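Local coordinates for protein uncharacterized metal-dependent hydrolase (Pyrococcus furiosus, PDB 3ICJ) that probably hydrolyses carbon-nitrogen bonds other than peptide bonds, as a zinc-binding member of the amidohydrolase family, at residues Ser302-Arg306 and Trp404-Val409; Leu252-Glu256 and Gly287-Ile292. All blocks are in the same frame, centred on the assembly; numbering follows the deposited sequence.

Interaction 1 and interaction 2 sit on opposite sides of the chain's centre, with their own centres 38 Å apart and their nearest atoms about 24 Å apart, so neither touches the other. The chain connects them: it leaves strand 290-294, which takes part in interaction 2, passes K296, the carboxylated lysine that bridges the two zinc sites, and then enters the loop of interaction 1. Both contacts stand back from the metal site. In interaction 1 the side chain of L303 is about 11 Å from a zinc ion and about 8 Å from the side chain of H373. In interaction 2 the side chain of L252 is about 11 Å from that of H103.

Interaction 1 of 2, residues Ser302-Arg306 and Trp404-Val409; sequences SLGAR and WIVNRV
R408 reaches from its helix to two successive carbonyls of the loop, using one edge of its guanidinium group. Its NE donates to L303 O at 3.0 Å, from a position tilted off that carbonyl's plane. The straighter bond runs from R408 NH1 to G304 O, also 3.0 Å, with an N-H...O angle of 156° and the donor in the carbonyl plane on a lone pair. A bend in the R408 chain at chi2 (-71°) turns the group toward this pair of acceptors. The two faces of the guanidinium are also occupied. R306 NH2 lies over one, 3.6 Å from R408 NH2, with the two guanidinium planes 37° apart; CG of W404 lies over the other. The indole in turn carries G304 CA above the same face that meets R408, 4.1 Å from the centroid of the six-membered ring, which makes a CH-pi contact.

Apolar groups complete the first shell around L303. Its CB lies 3.7 Å from W404 CZ3, its CD1 meets I405 CD1 at 3.7 Å, and its CD2 approaches V409 CG1 at 4.1 Å. In the (beta/alpha)8 barrel of the amidohydrolases, the contact joins the loop between strand 290-294 and helix 328-338 to the start of helix 405-413, with W404 at the N-cap position.

Further out, D316 forms salt bridges through OD2 with NH2 of both R306 and R408, so one carboxylate oxygen is shared by the two adjacent guanidinium groups, which is likely to offset their like charges. The loop has internal bracing as well: S302 OG accepts from A305 N at 3.2 Å in an ST motif, while R306 N makes a weak bond to L303 O, the carbonyl already engaged by R408. The side chain of L303 also packs on Y314 and I350.

Interaction 2 of 2, residues Leu252-Glu256 and Gly287-Ile292; sequences LFELE and GRRLRI
A chi1 of 161° swings CG of E256 to the far side from its main-chain nitrogen, and the bend at chi2 (87°) then carries the carboxylate across from the helix to the turn before strand 290-294. There it meets three consecutive backbone N-H groups. OE2 accepts from R288 N at 3.0 Å and OE1 from R289 N at 3.1 Å, each through a syn lone pair. L290 N also donates to OE1, at 2.9 Å and nearly straight (169°), but comes from above the carboxylate plane. L290 has its CG anti to the backbone N too, and this sends its two methyls to the helix. CD1 packs 3.9 Å from L252 CD1, and CD2 lies 3.6 Å from F253 CD1. The F253 ring extends the apolar patch along the strand, its CE1 3.7 Å from I292 CD1, the two side chains crossing at about a right angle.

Helix 246-257 and strand 290-294 both belong to the (beta/alpha)8 barrel of the amidohydrolase fold, and their short segments run roughly antiparallel. The turn held by E256 leads from strand 285-286 back into strand 290-294, with G287 N bonded to L290 O at 2.8 Å. L252 also packs on V265 and F241 of neighbouring barrel strands.

Were this glutamate replaced by alanine, the N-H groups of R288, R289 and L290 would probably lose their carboxylate acceptor, and the turn would be freer to move. Three converging donors fix the carboxylate's rotation and are likely to stabilise its negative charge, although no arginine of the turn makes a salt bridge with it.

Interaction 1 of 2, residues Ser302-Arg306 and Trp404-Val409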
ATOM      1  N   SER A 302      -1.511  15.524   0.469  1.00 38.26           N
ATOM      2  CA  SER A 302      -0.134  15.114   0.786  1.00 40.99           C
ATOM      3  C   SER A 302       0.724  16.331   1.146  1.00 36.04           C
ATOM      4  O   SER A 302       0.432  17.443   0.716  1.00 33.62           O
ATOM      5  CB  SER A 302       0.483  14.424  -0.441  1.00 39.27           C
ATOM      6  OG  SER A 302       0.670  15.392  -1.474  1.00 45.41           O
ATOM      7  N   LEU A 303       1.785  16.119   1.922  1.00 35.19           N
ATOM      8  CA  LEU A 303       2.737  17.194   2.234  1.00 38.52           C
ATOM      9  C   LEU A 303       3.523  17.690   1.018  1.00 40.20           C
ATOM     10  O   LEU A 303       3.838  18.878   0.936  1.00 35.69           O
ATOM     11  CB  LEU A 303       3.696  16.781   3.348  1.00 36.86           C
ATOM     12  CG  LEU A 303       3.054  16.696   4.731  1.00 35.61           C
ATOM     13  CD1 LEU A 303       3.923  15.845   5.681  1.00 36.17           C
ATOM     14  CD2 LEU A 303       2.776  18.055   5.309  1.00 34.72           C
ATOM     15  N   GLY A 304       3.803  16.791   0.069  1.00 36.59           N
ATOM     16  CA  GLY A 304       4.556  17.146  -1.138  1.00 39.77           C
ATOM     17  C   GLY A 304       3.839  18.158  -2.000  1.00 39.79           C
ATOM     18  O   GLY A 304       4.449  19.090  -2.519  1.00 37.17           O
ATOM     19  N   ALA A 305       2.530  17.976  -2.123  1.00 38.51           N
ATOM     20  CA  ALA A 305       1.690  18.848  -2.919  1.00 36.61           C
ATOM     21  C   ALA A 305       1.131  20.018  -2.090  1.00 34.32           C
ATOM     22  O   ALA A 305       0.454  20.898  -2.629  1.00 36.94           O
ATOM     23  CB  ALA A 305       0.563  18.031  -3.592  1.00 38.21           C
ATOM     24  N   ARG A 306       1.450  20.050  -0.791  1.00 33.69           N
ATOM     25  CA  ARG A 306       0.920  21.067   0.153  1.00 34.45           C
ATOM     26  C   ARG A 306      -0.610  20.988   0.296  1.00 33.78           C
ATOM     27  O   ARG A 306      -1.281  22.004   0.532  1.00 35.82           O
ATOM     28  CB  ARG A 306       1.366  22.512  -0.174  1.00 35.92           C
ATOM     29  CG  ARG A 306       2.875  22.697  -0.304  1.00 28.87           C
ATOM     30  CD  ARG A 306       3.296  24.149  -0.180  1.00 35.94           C
ATOM     31  NE  ARG A 306       4.741  24.255  -0.373  1.00 37.15           N
ATOM     32  CZ  ARG A 306       5.343  24.300  -1.558  1.00 46.18           C
ATOM     33  NH1 ARG A 306       4.622  24.320  -2.674  1.00 42.18           N
ATOM     34  NH2 ARG A 306       6.669  24.351  -1.626  1.00 37.99           N
ATOM     35  N   TRP A 404      12.192  16.865   1.976  1.00 42.29           N
ATOM     36  CA  TRP A 404      11.693  18.237   2.020  1.00 42.00           C
ATOM     37  C   TRP A 404      10.743  18.542   3.188  1.00 41.87           C
ATOM     38  O   TRP A 404      10.112  19.609   3.207  1.00 36.15           O
ATOM     39  CB  TRP A 404      11.024  18.570   0.673  1.00 39.14           C
ATOM     40  CG  TRP A 404      10.246  17.419   0.108  1.00 50.94           C
ATOM     41  CD1 TRP A 404      10.548  16.689  -1.011  1.00 46.28           C
ATOM     42  CD2 TRP A 404       9.051  16.842   0.654  1.00 43.77           C
ATOM     43  NE1 TRP A 404       9.610  15.702  -1.192  1.00 47.14           N
ATOM     44  CE2 TRP A 404       8.680  15.773  -0.186  1.00 46.45           C
ATOM     45  CE3 TRP A 404       8.253  17.130   1.770  1.00 37.86           C
ATOM     46  CZ2 TRP A 404       7.544  14.982   0.061  1.00 38.81           C
ATOM     47  CZ3 TRP A 404       7.139  16.353   2.018  1.00 37.92           C
ATOM     48  CH2 TRP A 404       6.792  15.288   1.165  1.00 54.40           C
ATOM     49  N   ILE A 405      10.630  17.617   4.148  1.00 42.01           N
ATOM     50  CA  ILE A 405       9.725  17.785   5.311  1.00 45.26           C
ATOM     51  C   ILE A 405       9.969  19.079   6.091  1.00 41.60           C
ATOM     52  O   ILE A 405       9.020  19.840   6.335  1.00 37.81           O
ATOM     53  CB  ILE A 405       9.764  16.572   6.284  1.00 42.07           C
ATOM     54  CG1 ILE A 405       9.016  15.377   5.687  1.00 48.64           C
ATOM     55  CG2 ILE A 405       9.143  16.936   7.681  1.00 40.34           C
ATOM     56  CD1 ILE A 405       7.568  15.253   6.126  1.00 45.39           C
ATOM     57  N   VAL A 406      11.230  19.339   6.452  1.00 37.53           N
ATOM     58  CA  VAL A 406      11.581  20.582   7.149  1.00 40.04           C
ATOM     59  C   VAL A 406      11.230  21.831   6.318  1.00 30.32           C
ATOM     60  O   VAL A 406      10.732  22.796   6.864  1.00 37.35           O
ATOM     61  CB  VAL A 406      13.054  20.601   7.656  1.00 40.87           C
ATOM     62  CG1 VAL A 406      13.451  21.992   8.189  1.00 41.08           C
ATOM     63  CG2 VAL A 406      13.243  19.557   8.757  1.00 43.96           C
ATOM     64  N   ASN A 407      11.446  21.783   5.004  1.00 36.27           N
ATOM     65  CA  ASN A 407      11.032  22.873   4.128  1.00 37.34           C
ATOM     66  C   ASN A 407       9.528  23.159   4.195  1.00 37.28           C
ATOM     67  O   ASN A 407       9.138  24.320   4.212  1.00 31.96           O
ATOM     68  CB  ASN A 407      11.454  22.645   2.667  1.00 38.72           C
ATOM     69  CG  ASN A 407      12.956  22.688   2.472  1.00 40.21           C
ATOM     70  OD1 ASN A 407      13.699  23.165   3.334  1.00 39.08           O
ATOM     71  ND2 ASN A 407      13.412  22.178   1.330  1.00 37.92           N
ATOM     72  N   ARG A 408       8.705  22.109   4.254  1.00 34.99           N
ATOM     73  CA  ARG A 408       7.232  22.264   4.283  1.00 37.44           C
ATOM     74  C   ARG A 408       6.686  22.787   5.598  1.00 34.79           C
ATOM     75  O   ARG A 408       5.773  23.612   5.606  1.00 31.90           O
ATOM     76  CB  ARG A 408       6.517  20.935   3.973  1.00 35.18           C
ATOM     77  CG  ARG A 408       6.758  20.389   2.575  1.00 38.54           C
ATOM     78  CD  ARG A 408       6.045  21.229   1.506  1.00 37.78           C
ATOM     79  NE  ARG A 408       6.159  20.588   0.202  1.00 39.06           N
ATOM     80  CZ  ARG A 408       7.213  20.712  -0.608  1.00 40.67           C
ATOM     81  NH1 ARG A 408       7.232  20.077  -1.772  1.00 36.27           N
ATOM     82  NH2 ARG A 408       8.257  21.452  -0.244  1.00 36.12           N
ATOM     83  N   VAL A 409       7.228  22.290   6.708  1.00 34.41           N
ATOM     84  CA  VAL A 409       6.618  22.511   8.007  1.00 33.22           C
ATOM     85  C   VAL A 409       7.535  23.156   9.050  1.00 33.63           C
ATOM     86  O   VAL A 409       7.079  23.531  10.122  1.00 34.88           O
ATOM     87  CB  VAL A 409       5.962  21.201   8.578  1.00 32.63           C
ATOM     88  CG1 VAL A 409       4.932  20.639   7.603  1.00 30.95           C
ATOM     89  CG2 VAL A 409       7.017  20.151   8.981  1.00 34.55           C
TER

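Interaction 2 of 2, residues Leu252-Glu256 and Gly287-Ile292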
ATOM      1  N   LEU A 252     -11.086  -8.972  -8.391  1.00 34.47           N
ATOM      2  CA  LEU A 252     -10.744  -9.768  -7.217  1.00 32.08           C
ATOM      3  C   LEU A 252     -11.704 -10.947  -6.975  1.00 31.93           C
ATOM      4  O   LEU A 252     -11.238 -12.043  -6.658  1.00 35.76           O
ATOM      5  CB  LEU A 252     -10.670  -8.880  -5.951  1.00 34.18           C
ATOM      6  CG  LEU A 252      -9.470  -7.921  -5.795  1.00 33.77           C
ATOM      7  CD1 LEU A 252      -9.708  -6.997  -4.628  1.00 30.70           C
ATOM      8  CD2 LEU A 252      -8.131  -8.671  -5.583  1.00 36.96           C
ATOM      9  N   PHE A 253     -13.017 -10.736  -7.122  1.00 30.30           N
ATOM     10  CA  PHE A 253     -14.001 -11.844  -6.987  1.00 30.85           C
ATOM     11  C   PHE A 253     -13.698 -12.904  -8.050  1.00 35.33           C
ATOM     12  O   PHE A 253     -13.754 -14.108  -7.779  1.00 32.84           O
ATOM     13  CB  PHE A 253     -15.440 -11.369  -7.207  1.00 32.03           C
ATOM     14  CG  PHE A 253     -16.066 -10.654  -6.026  1.00 34.99           C
ATOM     15  CD1 PHE A 253     -15.989 -11.172  -4.737  1.00 36.24           C
ATOM     16  CD2 PHE A 253     -16.804  -9.497  -6.223  1.00 34.81           C
ATOM     17  CE1 PHE A 253     -16.606 -10.507  -3.658  1.00 36.08           C
ATOM     18  CE2 PHE A 253     -17.418  -8.841  -5.160  1.00 36.74           C
ATOM     19  CZ  PHE A 253     -17.320  -9.344  -3.875  1.00 33.25           C
ATOM     20  N   GLU A 254     -13.379 -12.454  -9.255  1.00 32.20           N
ATOM     21  CA  GLU A 254     -13.083 -13.404 -10.355  1.00 36.61           C
ATOM     22  C   GLU A 254     -11.795 -14.211 -10.110  1.00 34.57           C
ATOM     23  O   GLU A 254     -11.789 -15.452 -10.221  1.00 36.90           O
ATOM     24  CB  GLU A 254     -13.055 -12.689 -11.705  1.00 36.26           C
ATOM     25  CG  GLU A 254     -13.039 -13.634 -12.907  1.00 35.56           C
ATOM     26  CD  GLU A 254     -13.412 -12.955 -14.211  1.00 38.09           C
ATOM     27  OE1 GLU A 254     -12.754 -13.240 -15.242  1.00 43.43           O
ATOM     28  OE2 GLU A 254     -14.377 -12.166 -14.222  1.00 39.91           O
ATOM     29  N   LEU A 255     -10.720 -13.522  -9.736  1.00 35.17           N
ATOM     30  CA  LEU A 255      -9.474 -14.197  -9.374  1.00 34.85           C
ATOM     31  C   LEU A 255      -9.640 -15.207  -8.226  1.00 34.48           C
ATOM     32  O   LEU A 255      -9.111 -16.330  -8.318  1.00 34.62           O
ATOM     33  CB  LEU A 255      -8.352 -13.180  -9.067  1.00 36.30           C
ATOM     34  CG  LEU A 255      -7.802 -12.362 -10.245  1.00 33.86           C
ATOM     35  CD1 LEU A 255      -6.973 -11.139  -9.758  1.00 34.93           C
ATOM     36  CD2 LEU A 255      -7.005 -13.209 -11.231  1.00 37.41           C
ATOM     37  N   GLU A 256     -10.380 -14.817  -7.186  1.00 33.24           N
ATOM     38  CA  GLU A 256     -10.724 -15.677  -6.045  1.00 38.00           C
ATOM     39  C   GLU A 256     -11.430 -16.978  -6.464  1.00 41.09           C
ATOM     40  O   GLU A 256     -10.913 -18.062  -6.180  1.00 36.00           O
ATOM     41  CB  GLU A 256     -11.528 -14.901  -4.990  1.00 32.78           C
ATOM     42  CG  GLU A 256     -12.343 -15.757  -3.975  1.00 34.47           C
ATOM     43  CD  GLU A 256     -11.580 -16.204  -2.718  1.00 47.40           C
ATOM     44  OE1 GLU A 256     -10.414 -15.803  -2.492  1.00 45.09           O
ATOM     45  OE2 GLU A 256     -12.172 -16.977  -1.931  1.00 57.19           O
ATOM     46  N   GLY A 287     -13.260 -14.981   2.389  1.00 35.26           N
ATOM     47  CA  GLY A 287     -13.030 -16.137   1.508  1.00 37.49           C
ATOM     48  C   GLY A 287     -11.712 -16.818   1.792  1.00 35.16           C
ATOM     49  O   GLY A 287     -11.123 -16.584   2.841  1.00 45.97           O
ATOM     50  N   ARG A 288     -11.239 -17.662   0.862  1.00 37.03           N
ATOM     51  CA  ARG A 288      -9.969 -18.390   1.059  1.00 43.66           C
ATOM     52  C   ARG A 288      -8.761 -17.450   1.009  1.00 40.71           C
ATOM     53  O   ARG A 288      -7.858 -17.564   1.826  1.00 38.85           O
ATOM     54  CB  ARG A 288      -9.761 -19.531   0.029  1.00 43.35           C
ATOM     55  CG  ARG A 288     -11.001 -20.236  -0.548  1.00 58.53           C
ATOM     56  CD  ARG A 288     -11.861 -21.060   0.437  1.00 68.07           C
ATOM     57  NE  ARG A 288     -11.222 -21.432   1.704  1.00 84.50           N
ATOM     58  CZ  ARG A 288     -11.673 -21.050   2.898  1.00 82.27           C
ATOM     59  NH1 ARG A 288     -12.764 -20.300   2.976  1.00 78.47           N
ATOM     60  NH2 ARG A 288     -11.046 -21.418   4.008  0.50 79.50           N
ATOM     61  N   ARG A 289      -8.758 -16.536   0.035  1.00 36.59           N
ATOM     62  CA  ARG A 289      -7.735 -15.483  -0.052  1.00 37.06           C
ATOM     63  C   ARG A 289      -8.284 -14.047   0.052  1.00 36.01           C
ATOM     64  O   ARG A 289      -7.703 -13.219   0.757  1.00 42.54           O
ATOM     65  CB  ARG A 289      -6.916 -15.626  -1.324  1.00 29.40           C
ATOM     66  CG  ARG A 289      -6.035 -16.910  -1.359  1.00 35.64           C
ATOM     67  CD  ARG A 289      -5.044 -16.894  -0.175  1.00 37.54           C
ATOM     68  NE  ARG A 289      -3.987 -17.869  -0.372  1.00 39.80           N
ATOM     69  CZ  ARG A 289      -2.860 -17.944   0.328  1.00 48.75           C
ATOM     70  NH1 ARG A 289      -2.622 -17.107   1.333  1.00 46.78           N
ATOM     71  NH2 ARG A 289      -1.966 -18.878   0.010  1.00 42.78           N
ATOM     72  N   LEU A 290      -9.397 -13.772  -0.643  1.00 32.96           N
ATOM     73  CA  LEU A 290     -10.020 -12.446  -0.656  1.00 41.14           C
ATOM     74  C   LEU A 290     -10.868 -12.251   0.582  1.00 37.51           C
ATOM     75  O   LEU A 290     -11.701 -13.108   0.912  1.00 37.22           O
ATOM     76  CB  LEU A 290     -10.892 -12.256  -1.913  1.00 38.34           C
ATOM     77  CG  LEU A 290     -11.744 -10.980  -2.027  1.00 38.96           C
ATOM     78  CD1 LEU A 290     -10.871  -9.705  -2.139  1.00 37.38           C
ATOM     79  CD2 LEU A 290     -12.724 -11.061  -3.212  1.00 32.83           C
ATOM     80  N   ARG A 291     -10.630 -11.138   1.267  1.00 33.40           N
ATOM     81  CA  ARG A 291     -11.485 -10.685   2.348  1.00 35.34           C
ATOM     82  C   ARG A 291     -12.106  -9.336   1.957  1.00 34.71           C
ATOM     83  O   ARG A 291     -11.389  -8.412   1.559  1.00 34.80           O
ATOM     84  CB  ARG A 291     -10.687 -10.482   3.629  1.00 36.18           C
ATOM     85  CG  ARG A 291     -10.332 -11.735   4.417  1.00 34.39           C
ATOM     86  CD  ARG A 291      -9.154 -12.480   3.833  1.00 36.57           C
ATOM     87  NE  ARG A 291      -8.491 -13.319   4.838  1.00 38.69           N
ATOM     88  CZ  ARG A 291      -7.476 -14.133   4.579  1.00 43.77           C
ATOM     89  NH1 ARG A 291      -6.908 -14.835   5.559  1.00 42.20           N
ATOM     90  NH2 ARG A 291      -7.021 -14.246   3.343  1.00 41.32           N
ATOM     91  N   ILE A 292     -13.429  -9.238   2.066  1.00 30.96           N
ATOM     92  CA  ILE A 292     -14.138  -7.957   1.956  1.00 35.05           C
ATOM     93  C   ILE A 292     -14.088  -7.411   3.378  1.00 34.60           C
ATOM     94  O   ILE A 292     -14.738  -7.968   4.256  1.00 34.71           O
ATOM     95  CB  ILE A 292     -15.619  -8.133   1.488  1.00 34.84           C
ATOM     96  CG1 ILE A 292     -15.718  -9.014   0.230  1.00 37.08           C
ATOM     97  CG2 ILE A 292     -16.292  -6.772   1.226  1.00 35.99           C
ATOM     98  CD1 ILE A 292     -14.990  -8.458  -0.998  1.00 49.15           C
TER